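Local coordinates for protein prefoldin beta subunit 2 (Thermococcus sp., PDB 3AEI) that probably acts as a subunit of the archaeal co-chaperone prefoldin, which captures unfolded proteins and hands them to a group II chaperonin, at residues Q10-Q15 with K85-E90; Q14-L19 with E78-R83. All coordinates share one frame; numbering follows the deposited sequence.

Contact 1. Residues Q10-Q15 with K85-E90; sequences QLELQQ and KEIMEE
Leu-13 and Ile-87 face each other where two antiparallel helices run side by side, their CA atoms 6.6 Å apart. The segment axes approach to 9.9 Å, and their N-to-C directions differ by 154°. No hydrogen bond joins the segments, so side chains carry the contact. Ile-87 is the buried residue, and its two branches divide the work. Its CG2 methyl meets CB of Leu-13 at 3.9 Å. With CG of Leu-13 anti to the backbone N (chi1 175°), CD2 of the leucine lies 4.2 Å from CG of Met-88; the long, flexible methionine suits this more exposed border. The other branch of Ile-87 runs across the side chain of Glu-12, where the CD1 methyl sits over the flat of the carboxylate, 3.7 Å from Glu-12 CD and about equally far from both oxygens. A glutamate fits here because its extended chain lays CG and the face of the carboxylate against the CD1 methyl, while OE2 still reaches Arg-83 in a salt bridge. The like-charged carboxylate of Glu-90 stands 6.1 Å away, measured from Glu-12 OE1 to Glu-90 OE2, and is itself paired with Arg-5, which probably eases the repulsion. With an alanine in place of Glu-12, Arg-83 would probably lose its anionic mate and the CD1 methyl of Ile-87 its cover. Farther round helix 59-93, Lys-85 NZ bridges to Glu-89 OE2 at 2.8 Å, one turn on, meeting the oxygen from above the carboxylate plane. A thin apolar seam flanked by charged residues is characteristic of an antiparallel coiled coil, here near the free end of the prefoldin helix pair that holds both chain termini.

Contact 2. Residues Q14-L19 with E78-R83; sequences QQIRTL and EKLKKR
Ile-16 fills the middle of this contact, gripped on one branch by Leu-80 and on the other by Arg-83. The helix segments are antiparallel, their axes 157° apart in direction and 9.6 Å apart at closest approach, near enough for a beta-branched residue to reach the opposing backbone. The CG2 methyl of Ile-16 does so, touching the carbonyl O of Leu-80 at 3.6 Å, and it also packs against both CB and CD2 of that leucine. The other methyl of Leu-80, CD1, meets CB of Leu-19 at 4.2 Å, so that its forked end spans successive turns of helix 2-37; beyond the segment it also touches Leu-23.

Arg-83 closes the border. Its chain bends at chi3 (67°) and thereby folds the guanidinium back over Ile-16, whose CD1 methyl lies 3.6 Å above the guanidinium plane, displaced toward the rim, and 3.8 Å from NH2. An arginine suits this place because the flat face of its head can lie on a hydrocarbon while its N-H groups remain available at the edge; NH2 is the atom paired with Glu-12.

With no hydrogen bond or charge pair between the two segments themselves, their attachment rests on dispersion and the burial of aliphatic surface, while the guanidinium of Arg-83, lying over Ile-16, probably shields part of it from water.

From the N terminus, helix 2-37 enters contact 1 with residues 10-15 and contact 2 with 14-19, sharing Gln-14 and Gln-15. The chain then passes through the hairpin of strands 46-50 and 53-57 and returns along helix 59-93, reaching 78-83 before 85-90. Contact 2 therefore closes the inner loop, of 58 residues, and contact 1 the outer one, of 69; they nest without crossing. With centres about 8 Å apart, they are neighbouring levels of one coiled coil, joined directly by a salt bridge and by isoleucine packing. Together they hold the termini-bearing ends of both helices side by side.

Contact 1. Residues Q10-Q15 with K85-E90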
# COMPACT_ATOMS: atom_id res chain seq x y z
N GLN A 10 24.55 5.10 11.37
CA GLN A 10 24.13 4.80 10.01
C GLN A 10 22.74 4.19 9.97
O GLN A 10 21.96 4.47 9.05
CB GLN A 10 25.13 3.86 9.35
CG GLN A 10 26.45 4.51 9.13
CD GLN A 10 27.53 3.50 8.76
OE1 GLN A 10 27.40 2.30 9.05
NE2 GLN A 10 28.60 3.97 8.12
N LEU A 11 22.44 3.35 10.96
CA LEU A 11 21.12 2.72 11.03
C LEU A 11 20.06 3.80 11.26
O LEU A 11 19.00 3.77 10.64
CB LEU A 11 21.07 1.74 12.20
CG LEU A 11 20.38 0.40 12.00
CD1 LEU A 11 19.73 0.02 13.33
CD2 LEU A 11 19.33 0.45 10.88
N GLU A 12 20.35 4.74 12.14
CA GLU A 12 19.42 5.82 12.44
C GLU A 12 19.23 6.72 11.24
O GLU A 12 18.11 7.11 10.91
CB GLU A 12 19.92 6.65 13.62
CG GLU A 12 18.89 7.63 14.12
CD GLU A 12 19.41 8.53 15.21
OE1 GLU A 12 20.55 8.29 15.68
OE2 GLU A 12 18.69 9.47 15.60
N LEU A 13 20.33 7.01 10.55
CA LEU A 13 20.27 7.86 9.38
C LEU A 13 19.40 7.22 8.29
O LEU A 13 18.57 7.89 7.67
CB LEU A 13 21.69 8.13 8.89
CG LEU A 13 21.82 8.91 7.60
CD1 LEU A 13 21.35 10.35 7.85
CD2 LEU A 13 23.29 8.92 7.17
N GLN A 14 19.57 5.92 8.06
CA GLN A 14 18.79 5.26 7.03
C GLN A 14 17.30 5.31 7.36
O GLN A 14 16.47 5.53 6.48
CB GLN A 14 19.20 3.79 6.88
CG GLN A 14 18.29 2.98 5.93
CD GLN A 14 17.12 2.28 6.63
OE1 GLN A 14 15.95 2.53 6.33
NE2 GLN A 14 17.43 1.39 7.57
N GLN A 15 16.96 5.15 8.63
CA GLN A 15 15.55 5.14 8.96
C GLN A 15 14.94 6.51 8.77
O GLN A 15 13.80 6.61 8.29
CB GLN A 15 15.34 4.60 10.37
CG GLN A 15 15.83 3.16 10.50
CD GLN A 15 15.57 2.57 11.87
OE1 GLN A 15 15.34 3.30 12.83
NE2 GLN A 15 15.64 1.24 11.98
N LYS A 85 21.28 15.89 9.04
CA LYS A 85 22.42 16.80 9.01
C LYS A 85 23.31 16.54 10.21
O LYS A 85 24.53 16.36 10.07
CB LYS A 85 21.90 18.24 9.03
CG LYS A 85 22.96 19.33 9.11
CD LYS A 85 23.74 19.48 7.81
CE LYS A 85 24.27 20.91 7.64
NZ LYS A 85 25.06 21.39 8.81
N GLU A 86 22.70 16.50 11.38
CA GLU A 86 23.44 16.26 12.63
C GLU A 86 24.20 14.94 12.59
O GLU A 86 25.39 14.87 12.93
CB GLU A 86 22.48 16.24 13.81
CG GLU A 86 21.75 17.56 14.01
CD GLU A 86 20.55 17.45 14.94
OE1 GLU A 86 19.98 18.51 15.29
OE2 GLU A 86 20.16 16.32 15.30
N ILE A 87 23.50 13.88 12.19
CA ILE A 87 24.10 12.55 12.12
C ILE A 87 25.25 12.52 11.11
O ILE A 87 26.33 11.98 11.40
CB ILE A 87 23.05 11.48 11.75
CG1 ILE A 87 21.99 11.38 12.85
CG2 ILE A 87 23.73 10.11 11.54
CD1 ILE A 87 20.75 10.56 12.41
N MET A 88 25.05 13.11 9.93
CA MET A 88 26.12 13.08 8.95
C MET A 88 27.36 13.77 9.52
O MET A 88 28.49 13.37 9.23
CB MET A 88 25.67 13.73 7.64
CG MET A 88 24.60 12.92 6.95
SD MET A 88 24.08 13.60 5.38
CE MET A 88 22.99 14.87 5.90
N GLU A 89 27.15 14.80 10.33
CA GLU A 89 28.27 15.51 10.93
C GLU A 89 28.97 14.62 11.96
O GLU A 89 30.20 14.61 12.05
CB GLU A 89 27.80 16.81 11.59
CG GLU A 89 27.09 17.76 10.64
CD GLU A 89 26.65 19.05 11.31
OE1 GLU A 89 26.26 19.00 12.50
OE2 GLU A 89 26.69 20.12 10.65
N GLU A 90 28.20 13.88 12.75
CA GLU A 90 28.81 13.00 13.75
C GLU A 90 29.64 11.96 13.02
O GLU A 90 30.78 11.68 13.39
CB GLU A 90 27.77 12.27 14.59
CG GLU A 90 27.05 13.11 15.61
CD GLU A 90 26.13 12.27 16.49
OE1 GLU A 90 26.64 11.36 17.19
OE2 GLU A 90 24.91 12.52 16.49

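Contact 2. Residues Q14-L19 with E78-R83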
# COMPACT_ATOMS: atom_id res chain seq x y z
N GLN A 14 19.57 5.92 8.06
CA GLN A 14 18.79 5.26 7.03
C GLN A 14 17.30 5.31 7.36
O GLN A 14 16.47 5.53 6.48
CB GLN A 14 19.20 3.79 6.88
CG GLN A 14 18.29 2.98 5.93
CD GLN A 14 17.12 2.28 6.63
OE1 GLN A 14 15.95 2.53 6.33
NE2 GLN A 14 17.43 1.39 7.57
N GLN A 15 16.96 5.15 8.63
CA GLN A 15 15.55 5.14 8.96
C GLN A 15 14.94 6.51 8.77
O GLN A 15 13.80 6.61 8.29
CB GLN A 15 15.34 4.60 10.37
CG GLN A 15 15.83 3.16 10.50
CD GLN A 15 15.57 2.57 11.87
OE1 GLN A 15 15.34 3.30 12.83
NE2 GLN A 15 15.64 1.24 11.98
N ILE A 16 15.70 7.55 9.12
CA ILE A 16 15.23 8.92 8.94
C ILE A 16 15.10 9.24 7.45
O ILE A 16 14.12 9.85 7.03
CB ILE A 16 16.20 9.91 9.53
CG1 ILE A 16 16.22 9.76 11.04
CG2 ILE A 16 15.79 11.32 9.16
CD1 ILE A 16 17.42 10.47 11.66
N ARG A 17 16.10 8.85 6.67
CA ARG A 17 16.07 9.10 5.24
C ARG A 17 14.87 8.43 4.59
O ARG A 17 14.24 9.01 3.71
CB ARG A 17 17.36 8.57 4.54
CG ARG A 17 18.57 9.47 4.67
CD ARG A 17 19.82 8.77 4.15
NE ARG A 17 19.68 8.40 2.74
CZ ARG A 17 19.94 9.23 1.73
NH1 ARG A 17 20.34 10.47 1.97
NH2 ARG A 17 19.79 8.82 0.48
N THR A 18 14.56 7.20 5.02
CA THR A 18 13.43 6.46 4.44
C THR A 18 12.13 7.18 4.73
O THR A 18 11.30 7.33 3.84
CB THR A 18 13.39 5.01 4.97
OG1 THR A 18 14.47 4.30 4.37
CG2 THR A 18 12.11 4.30 4.62
N LEU A 19 11.96 7.67 5.95
CA LEU A 19 10.73 8.42 6.28
C LEU A 19 10.65 9.71 5.47
O LEU A 19 9.60 10.08 4.92
CB LEU A 19 10.72 8.81 7.76
CG LEU A 19 9.82 8.10 8.78
CD1 LEU A 19 9.50 6.70 8.36
CD2 LEU A 19 10.53 8.13 10.14
N GLU A 78 11.71 19.20 6.66
CA GLU A 78 12.77 20.07 7.17
C GLU A 78 13.31 19.56 8.51
O GLU A 78 14.53 19.57 8.75
CB GLU A 78 12.26 21.51 7.36
CG GLU A 78 12.27 22.33 6.07
CD GLU A 78 11.55 23.67 6.20
OE1 GLU A 78 11.42 24.38 5.18
OE2 GLU A 78 11.11 24.00 7.33
N LYS A 79 12.41 19.08 9.37
CA LYS A 79 12.84 18.56 10.65
C LYS A 79 13.66 17.30 10.50
O LYS A 79 14.65 17.11 11.21
CB LYS A 79 11.65 18.29 11.55
CG LYS A 79 11.03 19.60 12.08
CD LYS A 79 9.87 19.33 13.03
CE LYS A 79 9.15 20.62 13.41
NZ LYS A 79 7.93 20.35 14.20
N LEU A 80 13.27 16.44 9.57
CA LEU A 80 14.03 15.21 9.39
C LEU A 80 15.38 15.49 8.74
O LEU A 80 16.39 14.88 9.11
CB LEU A 80 13.22 14.19 8.55
CG LEU A 80 11.95 13.62 9.17
CD1 LEU A 80 11.14 12.95 8.10
CD2 LEU A 80 12.27 12.67 10.29
N LYS A 81 15.43 16.43 7.78
CA LYS A 81 16.68 16.76 7.13
C LYS A 81 17.66 17.38 8.14
O LYS A 81 18.87 17.18 8.05
CB LYS A 81 16.45 17.69 5.91
CG LYS A 81 15.85 16.93 4.69
CD LYS A 81 15.66 17.76 3.41
CE LYS A 81 16.97 17.92 2.64
NZ LYS A 81 16.76 18.52 1.28
N LYS A 82 17.15 18.09 9.12
CA LYS A 82 18.06 18.67 10.10
C LYS A 82 18.64 17.55 10.98
O LYS A 82 19.82 17.61 11.35
CB LYS A 82 17.34 19.78 10.88
CG LYS A 82 17.60 19.82 12.35
CD LYS A 82 16.78 18.75 13.03
CE LYS A 82 15.31 19.14 13.18
NZ LYS A 82 14.59 18.07 13.92
N ARG A 83 17.85 16.51 11.28
CA ARG A 83 18.35 15.37 12.07
C ARG A 83 19.38 14.61 11.21
O ARG A 83 20.39 14.14 11.73
CB ARG A 83 17.22 14.40 12.48
CG ARG A 83 16.38 14.80 13.72
CD ARG A 83 15.27 13.75 14.07
NE ARG A 83 15.81 12.47 14.53
CZ ARG A 83 15.13 11.32 14.58
NH1 ARG A 83 13.86 11.28 14.20
NH2 ARG A 83 15.73 10.21 15.00